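Local coordinates for lipase aflb (Neosartorya fumigata, PDB 6IDY), which probably hydrolyses ester bonds of lipids, as a fungal lipase with an alpha/beta-hydrolase type core that carries a bound calcium ion, at residues A[252-260]-A[374-383]. Numbering follows the deposited sequence.
With CA (calcium ion), chain D.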
ATOM      1  N   VAL A 252      -1.036  14.928 -15.496  1.00 24.73           N
ATOM      2  CA  VAL A 252      -1.657  15.553 -14.328  1.00 24.43           C
ATOM      3  C   VAL A 252      -1.080  15.043 -12.986  1.00 27.62           C
ATOM      4  O   VAL A 252      -1.567  15.453 -11.930  1.00 27.72           O
ATOM      5  CB  VAL A 252      -3.213  15.481 -14.374  1.00 28.04           C
ATOM      6  CG1 VAL A 252      -3.761  16.204 -15.605  1.00 28.34           C
ATOM      7  CG2 VAL A 252      -3.720  14.044 -14.324  1.00 26.90           C
ATOM      8  N   VAL A 253      -0.049  14.181 -13.019  1.00 22.64           N
ATOM      9  CA  VAL A 253       0.574  13.686 -11.784  1.00 21.91           C
ATOM     10  C   VAL A 253       1.947  14.320 -11.629  1.00 25.57           C
ATOM     11  O   VAL A 253       2.842  14.039 -12.430  1.00 25.29           O
ATOM     12  CB  VAL A 253       0.596  12.131 -11.650  1.00 24.42           C
ATOM     13  CG1 VAL A 253       1.353  11.684 -10.394  1.00 22.86           C
ATOM     14  CG2 VAL A 253      -0.817  11.569 -11.632  1.00 24.16           C
ATOM     15  N   ASP A 254       2.105  15.189 -10.613  1.00 22.18           N
ATOM     16  CA  ASP A 254       3.374  15.875 -10.344  1.00 21.83           C
ATOM     17  C   ASP A 254       4.329  15.044  -9.500  1.00 24.52           C
ATOM     18  O   ASP A 254       5.537  15.225  -9.599  1.00 24.48           O
ATOM     19  CB  ASP A 254       3.136  17.244  -9.687  1.00 23.80           C
ATOM     20  CG  ASP A 254       2.432  18.256 -10.573  1.00 30.49           C
ATOM     21  OD1 ASP A 254       2.483  18.100 -11.815  1.00 31.01           O
ATOM     22  OD2 ASP A 254       1.843  19.213 -10.027  1.00 31.42           O
ATOM     23  N   ASP A 255       3.795  14.167  -8.645  1.00 20.61           N
ATOM     24  CA  ASP A 255       4.602  13.323  -7.770  1.00 20.05           C
ATOM     25  C   ASP A 255       3.948  11.990  -7.541  1.00 23.06           C
ATOM     26  O   ASP A 255       2.745  11.916  -7.288  1.00 22.68           O
ATOM     27  CB  ASP A 255       4.836  14.001  -6.403  1.00 22.06           C
ATOM     28  CG  ASP A 255       5.860  15.123  -6.416  1.00 27.33           C
ATOM     29  OD1 ASP A 255       7.067  14.824  -6.519  1.00 26.11           O
ATOM     30  OD2 ASP A 255       5.453  16.298  -6.310  1.00 29.49           O
ATOM     31  N   PHE A 256       4.754  10.934  -7.606  1.00 18.67           N
ATOM     32  CA  PHE A 256       4.336   9.575  -7.310  1.00 17.18           C
ATOM     33  C   PHE A 256       5.249   9.123  -6.170  1.00 20.81           C
ATOM     34  O   PHE A 256       6.439   8.917  -6.382  1.00 20.10           O
ATOM     35  CB  PHE A 256       4.422   8.677  -8.576  1.00 17.84           C
ATOM     36  CG  PHE A 256       4.234   7.170  -8.452  1.00 18.25           C
ATOM     37  CD1 PHE A 256       3.641   6.609  -7.322  1.00 20.45           C
ATOM     38  CD2 PHE A 256       4.639   6.317  -9.474  1.00 19.26           C
ATOM     39  CE1 PHE A 256       3.482   5.223  -7.209  1.00 20.25           C
ATOM     40  CE2 PHE A 256       4.476   4.932  -9.360  1.00 21.23           C
ATOM     41  CZ  PHE A 256       3.905   4.395  -8.227  1.00 19.03           C
ATOM     42  N   ILE A 257       4.711   9.078  -4.939  1.00 18.41           N
ATOM     43  CA  ILE A 257       5.452   8.650  -3.746  1.00 17.59           C
ATOM     44  C   ILE A 257       5.080   7.192  -3.502  1.00 20.96           C
ATOM     45  O   ILE A 257       3.925   6.880  -3.235  1.00 20.72           O
ATOM     46  CB  ILE A 257       5.203   9.584  -2.522  1.00 20.84           C
ATOM     47  CG1 ILE A 257       5.589  11.047  -2.860  1.00 21.34           C
ATOM     48  CG2 ILE A 257       5.967   9.077  -1.270  1.00 20.99           C
ATOM     49  CD1 ILE A 257       4.717  12.125  -2.174  1.00 23.70           C
ATOM     50  N   ALA A 258       6.045   6.295  -3.666  1.00 18.35           N
ATOM     51  CA  ALA A 258       5.799   4.866  -3.554  1.00 17.84           C
ATOM     52  C   ALA A 258       6.447   4.243  -2.324  1.00 21.04           C
ATOM     53  O   ALA A 258       7.672   4.132  -2.240  1.00 20.20           O
ATOM     54  CB  ALA A 258       6.241   4.167  -4.829  1.00 18.25           C
ATOM     55  N   ILE A 259       5.601   3.856  -1.354  1.00 17.82           N
ATOM     56  CA  ILE A 259       6.017   3.223  -0.095  1.00 16.96           C
ATOM     57  C   ILE A 259       6.049   1.712  -0.307  1.00 20.39           C
ATOM     58  O   ILE A 259       5.043   1.131  -0.730  1.00 19.90           O
ATOM     59  CB  ILE A 259       5.079   3.629   1.081  1.00 19.65           C
ATOM     60  CG1 ILE A 259       4.805   5.175   1.122  1.00 20.83           C
ATOM     61  CG2 ILE A 259       5.580   3.090   2.420  1.00 18.19           C
ATOM     62  CD1 ILE A 259       6.061   6.145   1.310  1.00 23.20           C
ATOM     63  N   SER A 260       7.220   1.087  -0.038  1.00 17.02           N
ATOM     64  CA  SER A 260       7.487  -0.358  -0.186  1.00 16.13           C
ATOM     65  C   SER A 260       6.959  -0.883  -1.531  1.00 20.64           C
ATOM     66  O   SER A 260       6.197  -1.858  -1.537  1.00 20.11           O
ATOM     67  CB  SER A 260       6.865  -1.139   0.976  1.00 16.58           C
ATOM     68  OG  SER A 260       7.399  -0.717   2.218  1.00 20.56           O
ATOM     69  N   ALA A 374       8.468  12.368   1.614  1.00 21.73           N
ATOM     70  CA  ALA A 374       7.149  12.656   1.045  1.00 21.66           C
ATOM     71  C   ALA A 374       6.895  14.173   1.053  1.00 25.36           C
ATOM     72  O   ALA A 374       6.472  14.720   0.043  1.00 25.24           O
ATOM     73  CB  ALA A 374       6.065  11.929   1.831  1.00 22.30           C
ATOM     74  N   VAL A 375       7.208  14.844   2.180  1.00 22.54           N
ATOM     75  CA  VAL A 375       7.059  16.290   2.396  1.00 22.76           C
ATOM     76  C   VAL A 375       7.989  17.047   1.441  1.00 27.96           C
ATOM     77  O   VAL A 375       7.544  17.969   0.756  1.00 28.94           O
ATOM     78  CB  VAL A 375       7.274  16.669   3.892  1.00 25.73           C
ATOM     79  CG1 VAL A 375       7.363  18.183   4.094  1.00 26.54           C
ATOM     80  CG2 VAL A 375       6.175  16.081   4.760  1.00 25.00           C
ATOM     81  N   ASP A 376       9.258  16.620   1.359  1.00 23.70           N
ATOM     82  CA  ASP A 376      10.241  17.221   0.460  1.00 23.37           C
ATOM     83  C   ASP A 376       9.831  17.073  -1.022  1.00 27.75           C
ATOM     84  O   ASP A 376       9.993  18.028  -1.783  1.00 29.22           O
ATOM     85  CB  ASP A 376      11.642  16.652   0.725  1.00 24.44           C
ATOM     86  CG  ASP A 376      12.692  17.214  -0.199  1.00 30.13           C
ATOM     87  OD1 ASP A 376      13.219  18.311   0.099  1.00 30.87           O
ATOM     88  OD2 ASP A 376      12.964  16.578  -1.228  1.00 29.71           O
ATOM     89  N   ALA A 377       9.286  15.901  -1.417  1.00 22.67           N
ATOM     90  CA  ALA A 377       8.819  15.634  -2.786  1.00 22.05           C
ATOM     91  C   ALA A 377       7.685  16.578  -3.183  1.00 26.18           C
ATOM     92  O   ALA A 377       7.685  17.105  -4.294  1.00 25.29           O
ATOM     93  CB  ALA A 377       8.343  14.194  -2.909  1.00 21.95           C
ATOM     94  N   LEU A 378       6.721  16.781  -2.272  1.00 23.54           N
ATOM     95  CA  LEU A 378       5.556  17.633  -2.495  1.00 23.92           C
ATOM     96  C   LEU A 378       5.875  19.128  -2.523  1.00 29.60           C
ATOM     97  O   LEU A 378       5.118  19.887  -3.124  1.00 30.66           O
ATOM     98  CB  LEU A 378       4.469  17.329  -1.453  1.00 24.10           C
ATOM     99  CG  LEU A 378       3.844  15.935  -1.536  1.00 28.61           C
ATOM    100  CD1 LEU A 378       3.060  15.617  -0.293  1.00 28.68           C
ATOM    101  CD2 LEU A 378       2.973  15.790  -2.774  1.00 31.97           C
ATOM    102  N   SER A 379       6.987  19.550  -1.893  1.00 26.44           N
ATOM    103  CA  SER A 379       7.374  20.962  -1.822  1.00 27.79           C
ATOM    104  C   SER A 379       8.396  21.398  -2.882  1.00 32.37           C
ATOM    105  O   SER A 379       8.680  22.588  -2.996  1.00 32.36           O
ATOM    106  CB  SER A 379       7.867  21.309  -0.420  1.00 31.57           C
ATOM    107  OG  SER A 379       8.982  20.514  -0.050  1.00 40.86           O
ATOM    108  N   HIS A 380       8.926  20.452  -3.673  1.00 29.06           N
ATOM    109  CA  HIS A 380       9.917  20.763  -4.703  1.00 29.13           C
ATOM    110  C   HIS A 380       9.568  20.129  -6.037  1.00 32.41           C
ATOM    111  O   HIS A 380       8.966  19.054  -6.062  1.00 29.79           O
ATOM    112  CB  HIS A 380      11.306  20.250  -4.274  1.00 29.52           C
ATOM    113  CG  HIS A 380      11.839  20.880  -3.028  1.00 33.48           C
ATOM    114  ND1 HIS A 380      11.526  20.381  -1.777  1.00 34.94           N
ATOM    115  CD2 HIS A 380      12.655  21.950  -2.881  1.00 35.79           C
ATOM    116  CE1 HIS A 380      12.150  21.165  -0.913  1.00 35.06           C
ATOM    117  NE2 HIS A 380      12.839  22.123  -1.530  1.00 36.02           N
ATOM    118  N   ASP A 381      10.017  20.758  -7.156  1.00 29.47           N
ATOM    119  CA  ASP A 381       9.870  20.180  -8.492  1.00 28.26           C
ATOM    120  C   ASP A 381      10.737  18.917  -8.475  1.00 29.50           C
ATOM    121  O   ASP A 381      11.790  18.900  -7.828  1.00 29.15           O
ATOM    122  CB  ASP A 381      10.370  21.145  -9.589  1.00 31.14           C
ATOM    123  CG  ASP A 381       9.559  22.422  -9.781  1.00 44.60           C
ATOM    124  OD1 ASP A 381       8.336  22.408  -9.493  1.00 44.35           O
ATOM    125  OD2 ASP A 381      10.141  23.426 -10.243  1.00 53.80           O
ATOM    126  N   GLY A 382      10.258  17.863  -9.113  1.00 23.90           N
ATOM    127  CA  GLY A 382      10.958  16.591  -9.112  1.00 22.72           C
ATOM    128  C   GLY A 382      10.680  15.767  -7.864  1.00 26.18           C
ATOM    129  O   GLY A 382       9.806  16.117  -7.057  1.00 25.01           O
ATOM    130  N   PRO A 383      11.419  14.651  -7.676  1.00 22.08           N
ATOM    131  CA  PRO A 383      11.162  13.782  -6.510  1.00 21.15           C
ATOM    132  C   PRO A 383      11.758  14.277  -5.188  1.00 26.20           C
ATOM    133  O   PRO A 383      12.431  15.310  -5.144  1.00 27.25           O
ATOM    134  CB  PRO A 383      11.808  12.457  -6.939  1.00 21.88           C
ATOM    135  CG  PRO A 383      12.976  12.889  -7.782  1.00 26.72           C
ATOM    136  CD  PRO A 383      12.500  14.106  -8.530  1.00 23.19           C
TER
HETATM  137 CA    CA D 501       7.738  17.178  -6.511  1.00 25.93          CA
HETATM  138  O   HOH W   1       7.237  17.193  -8.860  1.00 26.23           O
HETATM  139  O   HOH W   2       6.284  19.027  -6.515  1.00 27.62           O
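A calcium site joins strand 253-259, in the parallel part of the central sheet of this alpha/beta-hydrolase type core, to the C-terminal end of helix 368-379 and the loop that follows. Asp255 supplies the only side chain on the metal. Its carboxylate is bidentate, with OD1 and OD2 each 2.5 Å from the calcium ion; chi1 at -76° sets CG anti to the carbonyl carbon, which turns both carboxylate oxygens to the ion at the helix end. Residues 374-383 give three backbone oxygens, Ala377 O, His380 O and Gly382 O, 2.2 to 2.4 Å from the calcium ion. Two waters bring the ligands to seven, and water 1 also donates to Asp254 O and accepts a weak bond from Gly382 N, a weaker, water-mediated link within the same site. His380 turns its ring back to the helix, where ND1 donates to a lone pair of Asp376 O (2.8 Å, 161° at the hydrogen), which should steady the turn that presents His380 O. Two residues further along the strand the contact turns apolar: Ile257 CD1 meets Leu378 CG at 4.0 Å, the two side chains crossing at about a right angle, while Ile257 CG1 faces Ala377 CB. No direct hydrogen bond spans the segments, and Asp255 OD2 sits 3.1 Å from Ala377 O, so this close gathering of oxygens probably depends on the calcium charge to offset their mutual repulsion.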